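Local coordinates for rifamycin polyketide synthase (Amycolatopsis mediterranei, PDB 4LN9), which probably catalyses the dehydration of a polyketide intermediate, serving as the dehydratase domain of the terminal module of the rifamycin synthase, at residues 239-242 against 243-246. Residues are numbered along the deposited sequence; the frame is centred on the assembly and turned at random.
Sequences LDAA and LHST
D240 and H244, one helical turn apart, illustrate how a carboxylate can fix the rotation of a histidine on its own helix. H244 ND1 gives its hydrogen to D240 OD2 at 2.6 Å; the oxygen lies at the ring edge, almost in the ring plane, and is met on its anti side, 31° out of the carboxylate plane. The carboxylate itself is turned 64° from the ring. With chi1 at 79°, H244 CG stands between its backbone N and carbonyl carbon, which folds the imidazole back along the helix. One ring face thereby settles on A241, whose CA sits over the centre in a CH-pi contact, 3.4 Å from the centroid. Helix 236-251 belongs to the second half of the double hotdog fold, and D240 to H244 fits the D-x-x-x-Q/H motif of polyketide synthase dehydratases, which in relatives contributes to the active site; A241 and S245 touch strand 214-220. Beyond CE1, the other ring nitrogen, H244 NE2, is hydrogen-bonded to Y184 OH, so both nitrogens are engaged. Further along, side-chain hydroxyls turn back onto carbonyls of the preceding turn: S245 OG donates to A242 O at 2.9 Å, well tilted from the carbonyl plane, whereas T246 OG1 reaches L243 O at 2.7 Å, nearly head-on.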
ATOM      1  N   LEU A 239      13.941  -4.217 -23.971  1.00 32.56           N
ATOM      2  CA  LEU A 239      13.700  -5.649 -23.852  1.00 28.61           C
ATOM      3  C   LEU A 239      12.733  -6.153 -24.922  1.00 25.75           C
ATOM      4  O   LEU A 239      12.949  -7.212 -25.511  1.00 26.41           O
ATOM      5  CB  LEU A 239      13.192  -6.012 -22.454  1.00 27.53           C
ATOM      6  CG  LEU A 239      13.065  -7.512 -22.171  1.00 31.73           C
ATOM      7  CD1 LEU A 239      14.385  -8.219 -22.444  1.00 27.00           C
ATOM      8  CD2 LEU A 239      12.602  -7.760 -20.743  1.00 31.10           C
ATOM      9  N   ASP A 240      11.706  -5.361 -25.223  1.00 28.36           N
ATOM     10  CA  ASP A 240      10.761  -5.737 -26.269  1.00 28.27           C
ATOM     11  C   ASP A 240      11.441  -5.859 -27.627  1.00 27.30           C
ATOM     12  O   ASP A 240      11.166  -6.791 -28.383  1.00 29.12           O
ATOM     13  CB  ASP A 240       9.593  -4.752 -26.352  1.00 32.41           C
ATOM     14  CG  ASP A 240       8.468  -5.261 -27.238  1.00 42.39           C
ATOM     15  OD1 ASP A 240       7.603  -6.007 -26.730  1.00 42.37           O
ATOM     16  OD2 ASP A 240       8.478  -4.959 -28.451  1.00 37.89           O
ATOM     17  N   ALA A 241      12.258  -4.870 -27.973  1.00 28.12           N
ATOM     18  CA  ALA A 241      12.965  -4.888 -29.249  1.00 29.41           C
ATOM     19  C   ALA A 241      13.952  -6.049 -29.308  1.00 26.47           C
ATOM     20  O   ALA A 241      14.128  -6.673 -30.355  1.00 26.64           O
ATOM     21  CB  ALA A 241      13.682  -3.567 -29.482  1.00 25.14           C
ATOM     22  N   ALA A 242      14.591  -6.337 -28.179  1.00 23.41           N
ATOM     23  CA  ALA A 242      15.509  -7.468 -28.096  1.00 26.73           C
ATOM     24  C   ALA A 242      14.820  -8.739 -28.576  1.00 28.69           C
ATOM     25  O   ALA A 242      15.345  -9.450 -29.431  1.00 31.47           O
ATOM     26  CB  ALA A 242      16.015  -7.642 -26.671  1.00 27.40           C
ATOM     27  N   LEU A 243      13.553  -8.892 -28.191  1.00 27.19           N
ATOM     28  CA  LEU A 243      12.799 -10.097 -28.522  1.00 33.06           C
ATOM     29  C   LEU A 243      12.094 -10.000 -29.877  1.00 31.26           C
ATOM     30  O   LEU A 243      12.002 -10.989 -30.607  1.00 32.11           O
ATOM     31  CB  LEU A 243      11.790 -10.419 -27.417  1.00 29.83           C
ATOM     32  CG  LEU A 243      12.376 -10.875 -26.078  1.00 34.83           C
ATOM     33  CD1 LEU A 243      11.344 -10.741 -24.970  1.00 34.45           C
ATOM     34  CD2 LEU A 243      12.888 -12.306 -26.171  1.00 30.09           C
ATOM     35  N   HIS A 244      11.596  -8.814 -30.216  1.00 31.94           N
ATOM     36  CA  HIS A 244      10.851  -8.653 -31.464  1.00 32.12           C
ATOM     37  C   HIS A 244      11.723  -8.502 -32.689  1.00 38.08           C
ATOM     38  O   HIS A 244      11.247  -8.692 -33.812  1.00 34.74           O
ATOM     39  CB  HIS A 244       9.776  -7.563 -31.363  1.00 34.86           C
ATOM     40  CG  HIS A 244      10.305  -6.146 -31.479  1.00 33.88           C
ATOM     41  ND1 HIS A 244       9.857  -5.151 -30.687  1.00 31.24           N
ATOM     42  CD2 HIS A 244      11.055  -5.532 -32.482  1.00 33.53           C
ATOM     43  CE1 HIS A 244      10.391  -3.981 -31.088  1.00 29.20           C
ATOM     44  NE2 HIS A 244      11.140  -4.219 -32.176  1.00 32.36           N
ATOM     45  N   SER A 245      13.039  -8.536 -32.465  1.00 33.85           N
ATOM     46  CA  SER A 245      13.996  -8.706 -33.556  1.00 35.23           C
ATOM     47  C   SER A 245      13.732  -9.979 -34.363  1.00 37.65           C
ATOM     48  O   SER A 245      13.931 -10.001 -35.578  1.00 37.87           O
ATOM     49  CB  SER A 245      15.431  -8.705 -33.021  1.00 32.59           C
ATOM     50  OG  SER A 245      15.712  -9.902 -32.318  1.00 32.31           O
ATOM     51  N   THR A 246      13.214 -11.008 -33.699  1.00 32.78           N
ATOM     52  CA  THR A 246      12.857 -12.256 -34.373  1.00 37.31           C
ATOM     53  C   THR A 246      11.721 -12.053 -35.371  1.00 39.27           C
ATOM     54  O   THR A 246      11.665 -12.715 -36.408  1.00 40.99           O
ATOM     55  CB  THR A 246      12.458 -13.358 -33.370  1.00 38.44           C
ATOM     56  OG1 THR A 246      11.413 -12.878 -32.513  1.00 38.87           O
ATOM     57  CG2 THR A 246      13.653 -13.774 -32.527  1.00 33.07           C
TER